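Local coordinates for 3-oxoacyl-(acyl-carrier protein) synthase II (PDB 1J3N) that probably catalyses the condensation step of fatty acid elongation, joining an acyl group to malonyl-acyl-carrier protein to give a 3-oxoacyl-acyl-carrier protein, at residues M1-V6 against Y252-G257; T7-L12 against L83-L88; G187-I192 against H338-A343; Y388-S393 against V402-R407. All coordinates share one frame; numbering follows the deposited sequence.

Interaction 1. Residues M1-V6 against Y252-G257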
# COMPACT_ATOMS: atom_id res chain seq x y z
N MET A 1 -23.15 11.31 3.18
CA MET A 1 -21.83 11.77 2.65
C MET A 1 -22.00 12.35 1.25
O MET A 1 -22.57 13.43 1.07
CB MET A 1 -20.84 10.60 2.62
CG MET A 1 -20.73 9.85 3.94
SD MET A 1 -19.67 8.39 3.86
CE MET A 1 -20.71 7.27 2.91
N ARG A 2 -21.51 11.61 0.25
CA ARG A 2 -21.60 12.02 -1.14
C ARG A 2 -21.52 10.81 -2.06
O ARG A 2 -20.87 9.82 -1.74
CB ARG A 2 -20.45 12.97 -1.51
CG ARG A 2 -20.50 14.34 -0.87
CD ARG A 2 -19.46 15.26 -1.49
NE ARG A 2 -18.09 14.85 -1.21
CZ ARG A 2 -17.01 15.43 -1.73
NH1 ARG A 2 -17.15 16.44 -2.58
NH2 ARG A 2 -15.80 15.02 -1.40
N ARG A 3 -22.19 10.90 -3.20
CA ARG A 3 -22.13 9.82 -4.15
C ARG A 3 -20.79 9.96 -4.87
O ARG A 3 -20.23 11.06 -4.96
CB ARG A 3 -23.30 9.90 -5.14
CG ARG A 3 -24.66 9.62 -4.51
CD ARG A 3 -25.63 9.02 -5.52
NE ARG A 3 -26.03 9.97 -6.56
CZ ARG A 3 -26.16 9.65 -7.84
NH1 ARG A 3 -25.91 8.42 -8.26
NH2 ARG A 3 -26.55 10.57 -8.72
N VAL A 4 -20.27 8.85 -5.36
CA VAL A 4 -19.01 8.85 -6.07
C VAL A 4 -19.25 8.14 -7.39
O VAL A 4 -19.73 7.00 -7.41
CB VAL A 4 -17.91 8.12 -5.26
CG1 VAL A 4 -16.63 8.04 -6.08
CG2 VAL A 4 -17.67 8.84 -3.93
N VAL A 5 -18.95 8.83 -8.48
CA VAL A 5 -19.16 8.26 -9.80
C VAL A 5 -17.88 8.19 -10.63
O VAL A 5 -16.94 8.97 -10.43
CB VAL A 5 -20.21 9.06 -10.60
CG1 VAL A 5 -21.56 8.98 -9.90
CG2 VAL A 5 -19.76 10.51 -10.74
N VAL A 6 -17.86 7.23 -11.55
CA VAL A 6 -16.74 6.99 -12.46
C VAL A 6 -16.97 7.84 -13.72
O VAL A 6 -17.98 7.67 -14.40
CB VAL A 6 -16.68 5.49 -12.86
CG1 VAL A 6 -15.53 5.23 -13.82
CG2 VAL A 6 -16.56 4.63 -11.62
N TYR A 252 -20.22 7.06 -16.32
CA TYR A 252 -20.27 5.67 -16.74
C TYR A 252 -21.10 4.81 -15.79
O TYR A 252 -21.81 3.89 -16.22
CB TYR A 252 -18.86 5.09 -16.83
CG TYR A 252 -18.06 5.61 -17.99
CD1 TYR A 252 -18.39 5.26 -19.30
CD2 TYR A 252 -16.93 6.40 -17.78
CE1 TYR A 252 -17.60 5.67 -20.37
CE2 TYR A 252 -16.14 6.82 -18.84
CZ TYR A 252 -16.48 6.44 -20.13
OH TYR A 252 -15.67 6.82 -21.18
N ALA A 253 -20.99 5.12 -14.51
CA ALA A 253 -21.71 4.39 -13.47
C ALA A 253 -21.38 4.98 -12.11
O ALA A 253 -20.59 5.92 -12.00
CB ALA A 253 -21.31 2.92 -13.49
N GLU A 254 -21.98 4.42 -11.08
CA GLU A 254 -21.72 4.88 -9.73
C GLU A 254 -21.04 3.78 -8.93
O GLU A 254 -21.43 2.62 -9.01
CB GLU A 254 -23.02 5.28 -9.03
CG GLU A 254 -22.80 6.14 -7.80
CD GLU A 254 -24.00 6.18 -6.87
OE1 GLU A 254 -25.14 5.97 -7.35
OE2 GLU A 254 -23.81 6.45 -5.67
N LEU A 255 -20.00 4.14 -8.18
CA LEU A 255 -19.31 3.17 -7.32
C LEU A 255 -20.08 3.24 -6.00
O LEU A 255 -19.91 4.18 -5.23
CB LEU A 255 -17.85 3.56 -7.10
CG LEU A 255 -17.02 2.72 -6.12
CD1 LEU A 255 -17.18 1.25 -6.44
CD2 LEU A 255 -15.56 3.13 -6.20
N VAL A 256 -20.93 2.25 -5.76
CA VAL A 256 -21.77 2.22 -4.57
C VAL A 256 -21.31 1.35 -3.39
O VAL A 256 -21.68 1.60 -2.24
CB VAL A 256 -23.20 1.78 -4.96
CG1 VAL A 256 -23.77 2.74 -5.99
CG2 VAL A 256 -23.17 0.38 -5.54
N GLY A 257 -20.51 0.32 -3.67
CA GLY A 257 -20.08 -0.54 -2.58
C GLY A 257 -18.63 -0.97 -2.59
O GLY A 257 -18.03 -1.14 -3.65
O HOH W 1 -21.55 6.22 -4.46

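Interaction 2. Residues T7-L12 against L83-L88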
# COMPACT_ATOMS: atom_id res chain seq x y z
N THR A 7 -16.04 8.74 -14.02
CA THR A 7 -16.17 9.62 -15.18
C THR A 7 -15.03 9.51 -16.17
O THR A 7 -15.02 10.21 -17.19
CB THR A 7 -16.26 11.08 -14.73
OG1 THR A 7 -15.05 11.45 -14.06
CG2 THR A 7 -17.44 11.28 -13.77
N GLY A 8 -14.06 8.66 -15.88
CA GLY A 8 -12.93 8.49 -16.78
C GLY A 8 -12.36 7.09 -16.71
O GLY A 8 -12.19 6.55 -15.63
N LEU A 9 -12.07 6.51 -17.87
CA LEU A 9 -11.51 5.18 -17.92
C LEU A 9 -10.21 5.20 -18.72
O LEU A 9 -10.21 5.50 -19.92
CB LEU A 9 -12.51 4.20 -18.55
CG LEU A 9 -13.89 4.11 -17.89
CD1 LEU A 9 -14.84 3.32 -18.77
CD2 LEU A 9 -13.77 3.46 -16.51
N GLY A 10 -9.11 4.91 -18.04
CA GLY A 10 -7.81 4.87 -18.68
C GLY A 10 -7.37 3.42 -18.65
O GLY A 10 -6.96 2.92 -17.60
N ALA A 11 -7.46 2.75 -19.78
CA ALA A 11 -7.10 1.34 -19.87
C ALA A 11 -5.89 1.07 -20.76
O ALA A 11 -5.86 1.48 -21.92
CB ALA A 11 -8.30 0.54 -20.37
N LEU A 12 -4.90 0.38 -20.20
CA LEU A 12 -3.71 -0.00 -20.95
C LEU A 12 -3.66 -1.52 -20.79
O LEU A 12 -3.18 -2.03 -19.78
CB LEU A 12 -2.46 0.64 -20.35
CG LEU A 12 -1.16 0.46 -21.14
CD1 LEU A 12 -1.32 1.01 -22.55
CD2 LEU A 12 -0.02 1.17 -20.43
N LEU A 83 -7.71 10.83 -17.81
CA LEU A 83 -8.05 12.24 -17.80
C LEU A 83 -8.64 12.66 -19.14
O LEU A 83 -9.61 13.41 -19.19
CB LEU A 83 -6.82 13.09 -17.50
CG LEU A 83 -6.31 13.06 -16.06
CD1 LEU A 83 -5.01 13.86 -15.98
CD2 LEU A 83 -7.37 13.65 -15.13
N GLU A 84 -8.06 12.14 -20.22
CA GLU A 84 -8.53 12.47 -21.56
C GLU A 84 -9.96 11.96 -21.76
O GLU A 84 -10.81 12.67 -22.30
CB GLU A 84 -7.59 11.86 -22.62
CG GLU A 84 -6.50 12.84 -23.08
CD GLU A 84 -5.32 12.16 -23.77
OE1 GLU A 84 -5.52 11.13 -24.44
OE2 GLU A 84 -4.19 12.68 -23.64
N ASP A 85 -10.20 10.73 -21.32
CA ASP A 85 -11.51 10.09 -21.43
C ASP A 85 -12.56 10.80 -20.58
O ASP A 85 -13.75 10.73 -20.87
CB ASP A 85 -11.42 8.62 -21.02
CG ASP A 85 -12.74 7.87 -21.21
OD1 ASP A 85 -13.17 7.70 -22.37
OD2 ASP A 85 -13.33 7.45 -20.19
N ALA A 86 -12.11 11.47 -19.52
CA ALA A 86 -13.02 12.18 -18.62
C ALA A 86 -13.28 13.61 -19.07
O ALA A 86 -14.16 14.29 -18.54
CB ALA A 86 -12.44 12.17 -17.20
N GLY A 87 -12.52 14.07 -20.07
CA GLY A 87 -12.70 15.41 -20.58
C GLY A 87 -12.21 16.47 -19.63
O GLY A 87 -12.77 17.57 -19.55
N LEU A 88 -11.15 16.16 -18.89
CA LEU A 88 -10.58 17.09 -17.93
C LEU A 88 -9.23 17.64 -18.34
O LEU A 88 -8.59 17.16 -19.28
CB LEU A 88 -10.42 16.41 -16.57
CG LEU A 88 -11.64 16.00 -15.75
CD1 LEU A 88 -11.21 14.99 -14.70
CD2 LEU A 88 -12.27 17.22 -15.11

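Interaction 3. Residues G187-I192 against H338-A343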
# COMPACT_ATOMS: atom_id res chain seq x y z
N GLY A 187 -4.56 0.52 -10.67
CA GLY A 187 -3.38 -0.30 -10.43
C GLY A 187 -2.52 -0.47 -11.66
O GLY A 187 -2.98 -0.35 -12.79
N THR A 188 -1.24 -0.75 -11.42
CA THR A 188 -0.31 -0.97 -12.51
C THR A 188 0.61 -2.13 -12.15
O THR A 188 0.92 -2.36 -10.98
CB THR A 188 0.55 0.29 -12.77
OG1 THR A 188 1.48 0.01 -13.84
CG2 THR A 188 1.33 0.67 -11.53
N GLU A 189 1.03 -2.88 -13.17
CA GLU A 189 1.95 -3.99 -12.96
C GLU A 189 2.79 -4.19 -14.20
O GLU A 189 2.26 -4.13 -15.31
CB GLU A 189 1.19 -5.28 -12.66
CG GLU A 189 2.02 -6.27 -11.89
CD GLU A 189 2.20 -5.85 -10.44
OE1 GLU A 189 1.22 -5.97 -9.67
OE2 GLU A 189 3.31 -5.38 -10.08
N ALA A 190 4.09 -4.40 -14.01
CA ALA A 190 5.02 -4.62 -15.11
C ALA A 190 6.00 -5.71 -14.67
O ALA A 190 7.19 -5.45 -14.50
CB ALA A 190 5.77 -3.33 -15.43
N ALA A 191 5.49 -6.92 -14.47
CA ALA A 191 6.31 -8.02 -14.00
C ALA A 191 6.61 -9.13 -15.01
O ALA A 191 6.93 -10.27 -14.63
CB ALA A 191 5.69 -8.61 -12.75
N ILE A 192 6.50 -8.83 -16.30
CA ILE A 192 6.82 -9.84 -17.30
C ILE A 192 8.33 -9.78 -17.44
O ILE A 192 8.88 -9.11 -18.33
CB ILE A 192 6.13 -9.54 -18.66
CG1 ILE A 192 4.61 -9.64 -18.49
CG2 ILE A 192 6.61 -10.53 -19.72
CD1 ILE A 192 3.80 -9.49 -19.79
N HIS A 338 -3.92 -12.50 -16.08
CA HIS A 338 -3.94 -11.93 -14.74
C HIS A 338 -2.95 -10.77 -14.64
O HIS A 338 -1.73 -10.99 -14.70
CB HIS A 338 -3.57 -13.00 -13.72
CG HIS A 338 -3.85 -12.62 -12.30
ND1 HIS A 338 -3.86 -11.32 -11.86
CD2 HIS A 338 -4.11 -13.38 -11.21
CE1 HIS A 338 -4.11 -11.29 -10.56
NE2 HIS A 338 -4.27 -12.53 -10.14
N LEU A 339 -3.46 -9.56 -14.48
CA LEU A 339 -2.61 -8.39 -14.40
C LEU A 339 -2.13 -8.08 -13.00
O LEU A 339 -1.70 -6.96 -12.72
CB LEU A 339 -3.32 -7.17 -15.01
CG LEU A 339 -3.17 -7.03 -16.54
CD1 LEU A 339 -3.71 -8.28 -17.24
CD2 LEU A 339 -3.91 -5.79 -17.01
N LEU A 340 -2.21 -9.08 -12.12
CA LEU A 340 -1.76 -8.91 -10.74
C LEU A 340 -2.26 -7.62 -10.10
O LEU A 340 -3.46 -7.45 -9.89
CB LEU A 340 -0.23 -8.96 -10.69
CG LEU A 340 0.36 -10.24 -11.25
CD1 LEU A 340 1.88 -10.15 -11.30
CD2 LEU A 340 -0.08 -11.42 -10.39
N GLY A 341 -1.33 -6.72 -9.79
CA GLY A 341 -1.70 -5.45 -9.18
C GLY A 341 -2.63 -4.58 -10.02
O GLY A 341 -3.33 -3.72 -9.49
N ALA A 342 -2.63 -4.79 -11.33
CA ALA A 342 -3.48 -4.01 -12.22
C ALA A 342 -4.83 -4.70 -12.47
O ALA A 342 -5.78 -4.06 -12.90
CB ALA A 342 -2.76 -3.75 -13.56
N ALA A 343 -4.89 -6.00 -12.20
CA ALA A 343 -6.11 -6.79 -12.41
C ALA A 343 -7.41 -6.14 -11.91
O ALA A 343 -8.37 -5.97 -12.67
CB ALA A 343 -5.94 -8.17 -11.76

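Interaction 4. Residues Y388-S393 against V402-R407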
# COMPACT_ATOMS: atom_id res chain seq x y z
N TYR A 388 -27.06 -3.62 -11.02
CA TYR A 388 -25.94 -3.79 -10.11
C TYR A 388 -25.00 -4.93 -10.54
O TYR A 388 -25.44 -5.97 -11.08
CB TYR A 388 -26.45 -4.06 -8.69
CG TYR A 388 -27.12 -2.87 -8.03
CD1 TYR A 388 -26.37 -1.82 -7.50
CD2 TYR A 388 -28.52 -2.78 -7.94
CE1 TYR A 388 -26.98 -0.72 -6.88
CE2 TYR A 388 -29.14 -1.68 -7.33
CZ TYR A 388 -28.36 -0.66 -6.80
OH TYR A 388 -28.97 0.42 -6.19
N ALA A 389 -23.71 -4.73 -10.29
CA ALA A 389 -22.69 -5.71 -10.64
C ALA A 389 -21.54 -5.67 -9.64
O ALA A 389 -21.23 -4.62 -9.07
CB ALA A 389 -22.16 -5.43 -12.04
N LEU A 390 -20.92 -6.83 -9.42
CA LEU A 390 -19.78 -6.90 -8.51
C LEU A 390 -18.50 -7.18 -9.30
O LEU A 390 -18.55 -7.74 -10.40
CB LEU A 390 -19.96 -8.01 -7.47
CG LEU A 390 -21.06 -7.88 -6.41
CD1 LEU A 390 -20.92 -9.02 -5.41
CD2 LEU A 390 -20.94 -6.53 -5.70
N SER A 391 -17.38 -6.77 -8.73
CA SER A 391 -16.06 -6.99 -9.31
C SER A 391 -15.24 -7.65 -8.20
O SER A 391 -14.94 -7.01 -7.20
CB SER A 391 -15.42 -5.67 -9.72
OG SER A 391 -14.27 -5.91 -10.51
N ASN A 392 -14.88 -8.92 -8.39
CA ASN A 392 -14.14 -9.65 -7.37
C ASN A 392 -12.62 -9.70 -7.53
O ASN A 392 -12.10 -9.75 -8.64
CB ASN A 392 -14.65 -11.09 -7.27
CG ASN A 392 -16.07 -11.18 -6.72
OD1 ASN A 392 -16.56 -10.27 -6.06
ND2 ASN A 392 -16.74 -12.31 -6.97
N SER A 393 -11.93 -9.70 -6.39
CA SER A 393 -10.48 -9.79 -6.34
C SER A 393 -10.08 -10.51 -5.05
O SER A 393 -10.19 -9.94 -3.96
CB SER A 393 -9.86 -8.39 -6.38
OG SER A 393 -10.08 -7.79 -7.65
N VAL A 402 -13.86 -6.49 -2.86
CA VAL A 402 -14.98 -6.52 -3.80
C VAL A 402 -15.58 -5.13 -4.00
O VAL A 402 -15.77 -4.37 -3.05
CB VAL A 402 -16.09 -7.46 -3.28
CG1 VAL A 402 -17.29 -7.43 -4.23
CG2 VAL A 402 -15.55 -8.87 -3.14
N LEU A 403 -15.86 -4.79 -5.26
CA LEU A 403 -16.46 -3.51 -5.57
C LEU A 403 -17.85 -3.76 -6.14
O LEU A 403 -18.07 -4.73 -6.86
CB LEU A 403 -15.62 -2.73 -6.60
CG LEU A 403 -14.24 -2.21 -6.15
CD1 LEU A 403 -13.60 -1.44 -7.29
CD2 LEU A 403 -14.38 -1.31 -4.94
N ALA A 404 -18.78 -2.88 -5.79
CA ALA A 404 -20.15 -2.96 -6.26
C ALA A 404 -20.45 -1.71 -7.08
O ALA A 404 -20.31 -0.58 -6.59
CB ALA A 404 -21.11 -3.05 -5.07
N PHE A 405 -20.87 -1.92 -8.32
CA PHE A 405 -21.19 -0.83 -9.22
C PHE A 405 -22.68 -0.76 -9.52
O PHE A 405 -23.35 -1.78 -9.62
CB PHE A 405 -20.40 -0.99 -10.52
CG PHE A 405 -18.92 -0.71 -10.37
CD1 PHE A 405 -18.46 0.59 -10.17
CD2 PHE A 405 -18.00 -1.75 -10.43
CE1 PHE A 405 -17.10 0.86 -10.04
CE2 PHE A 405 -16.63 -1.49 -10.30
CZ PHE A 405 -16.18 -0.18 -10.11
N LYS A 406 -23.19 0.46 -9.65
CA LYS A 406 -24.60 0.67 -9.94
C LYS A 406 -24.78 1.39 -11.27
O LYS A 406 -24.12 2.39 -11.53
CB LYS A 406 -25.26 1.48 -8.82
CG LYS A 406 -26.68 1.91 -9.14
CD LYS A 406 -27.26 2.80 -8.05
CE LYS A 406 -28.67 3.24 -8.43
NZ LYS A 406 -29.28 4.12 -7.39
N ARG A 407 -25.68 0.88 -12.10
CA ARG A 407 -25.96 1.49 -13.40
C ARG A 407 -26.70 2.81 -13.19
O ARG A 407 -27.73 2.86 -12.51
CB ARG A 407 -26.82 0.55 -14.26
CG ARG A 407 -27.21 1.14 -15.62
CD ARG A 407 -28.11 0.21 -16.42
NE ARG A 407 -29.38 -0.07 -15.75
CZ ARG A 407 -30.25 0.87 -15.37
NH1 ARG A 407 -29.99 2.15 -15.60
NH2 ARG A 407 -31.38 0.52 -14.77

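Interaction 1. Residues M1-V6 against Y252-G257
The Arg3 guanidinium takes Glu254 OE1 at its edge and in its plane: NH1 lies 2.7 Å from OE1 in a salt bridge whose hydrogen bond is bent and weak, and guanidinium and carboxylate are turned 80° against each other. Tyr241 adds a cation-pi contact to the same arginine. The Tyr252 ring receives Val6 O at its edge, 3.8 Å from CD2, while Tyr356 meets it edge-to-face and Tyr252 OH bonds to Asp85 OD2. Glu254 gets to Arg3 with CG anti to the backbone N (chi1 -163°) and the chain extended beyond, CG passing 3.7 Å from Val5 CG1. A water donates to Glu254 OE2 and to Leu255 O and accepts from Val4 N, tying the carboxylate to both backbones. Main-chain bonds follow: Leu255 N to Val4 O at 3.0 Å, Val6 N to Ala253 O at 3.1 Å and Tyr252 N to Val6 O at 3.0 Å. Strands 4-6 and 253-257 run 134° apart, and farther on Val256 and Gly257 form a classic beta bulge opposite Ala404. Antiparallel pairing of this kind, between strands of the N-terminal and C-terminal family regions, belongs to the thiolase-type core of condensing enzymes.

Interaction 2. Residues T7-L12 against L83-L88
Asp85 and Ala86, in the last turn of helix 70-86, lie on Gly8 and Leu9 of strand 4-13, a helix-on-sheet contact of the layered thiolase-type fold. A Schellman motif closes the helix: Gly87, with positive phi, donates to Glu84 O, and Leu88 N reaches back to Leu83 O at 3.2 Å. Asp85 carries the polar part of the contact. Its CG stands anti to the backbone N (chi1 -176°), which directs the carboxylate at the strand, and OD2 accepts a bond from Leu9 N at 2.8 Å. The donor comes from the anti side of OD2 and 28° out of the carboxylate plane. Tyr252 OH is a second partner of OD2, while Gln19 NE2 bonds to OD1, so both oxygens are gripped and the group's rotation is restrained. The Leu9 side chain runs alongside that of Asp85, with Leu9 CB 3.7 Å from Asp85 OD2. Gly8 has no side chain to hold the helix off, and Ala86 CB settles 3.7 Å from Gly8 CA. Thr7 turns its hydroxyl to Glu239. The carbonyl of Thr7 instead faces the helix, where its O lies 3.2 Å from Ala86 CA in a CA-H...O contact.

Interaction 3. Residues G187-I192 against H338-A343
Glu189 is met by the loop 338-343, which begins at His338. The His338 ring itself stays back from strand 182-189 and serves the loop: ND1 accepts a bond from Leu340 N at 2.8 Å, the donor lying 31° out of the ring plane, and Leu340 CD2 sits over one face, offset toward the rim. Leu339 makes the first touch, its carbonyl O 3.3 Å from Glu189 CB. Leu340 then lies aslant over Glu189, with CB 3.7 Å from Glu189 CG, and its CD1 reaches Ala191 CB. By binding ND1, the backbone of Leu340 helps fix a histidine that packs on Cys161 and His301, consistent with the Cys-His-His active site of ketoacyl synthases. Next comes Gly341, whose N donates to Glu189 OE1 at 2.7 Å. The bond is bent (133°) and uses the anti lone pair. Glu189 offers that oxygen by folding at chi2 (73°); Gly105 N also bonds to OE1 and Ile106 N to OE2, so three backbone amides hold this buried carboxylate. The carbonyl O of Gly341 approaches Gly187 CA at 3.5 Å in a CA-H...O contact. Ala342 lies over the strand backbone, CB 3.5 Å from Gly187 O and 3.9 Å from Thr188 CA, while its N bonds back to Leu339 O. At Ala343 the loop enters helix 343-357, with Ala343 N bonded to Leu340 O.

Interaction 4. Residues Y388-S393 against V402-R407
Tyr388 and Lys406 run alongside each other in the same direction: the lysine chain, extended throughout, follows the tyrosine from CB, 3.4 Å from Tyr388 CE1, to CD, 3.5 Å from Tyr388 OH. The ring stands obliquely to the lysine CB. Its chi1 of -69° leaves CG beside the backbone N and leans the ring toward the partner strand. On the same face Leu390 turns CD2 onto Ala404 CB at 3.5 Å and crosses Val402 at a slant, with CD2 4.0 Å from Val402 CG1. Next to it Asn392 runs alongside Val402, OD1 resting 3.4 Å from CG2. That oxygen is buried among carbons and has no hydrogen-bond partner, whereas ND2 of the same amide bonds to Glu312. The other face carries Ala389, Ser391, Leu403 and Phe405; here Ser391 CB comes to the edge of the Phe405 ring, and helix 343-357 packs on both residues. Between the faces two hydrogen-bonded pairs hold the backbones. Phe405 N bonds to Ala389 O at 2.8 Å, and Ala389 N returns to Phe405 O; Ser391 N bonds to Leu403 O at 2.9 Å, answered by Leu403 N to Ser391 O. The regular antiparallel ladder, 161° between strand directions, is that of the C-terminal beta hairpin, strands 388-394 and 399-406, set between strands 297-299 and 253-262 in the C-terminal half of the thiolase-type fold.

All four contacts reach a branched mixed sheet, whose strands 4-13 and 253-262 meet in interaction 1. Interactions 1 and 2 share strand 4-13, have centres 16 Å apart, and touch where the Tyr252 ring packs on Leu9 and Tyr252 OH probably hydrogen-bonds Asp85 OD2. Interactions 1 and 4 have centres 11 Å apart and are neighbours across strands 253-262 and 399-406, joined by Glu254 O to Lys406 N and Gly257 O to Ala404 N. Interaction 3 stands apart, its centre about 19 to 24 Å from the others, nearest the middle of the chain and beside the probable active site. Along the sequence interaction 2 nests within interaction 1, interaction 3 crosses it, and interaction 4 follows. Interactions 1 and 3 each join the N-terminal and C-terminal family regions.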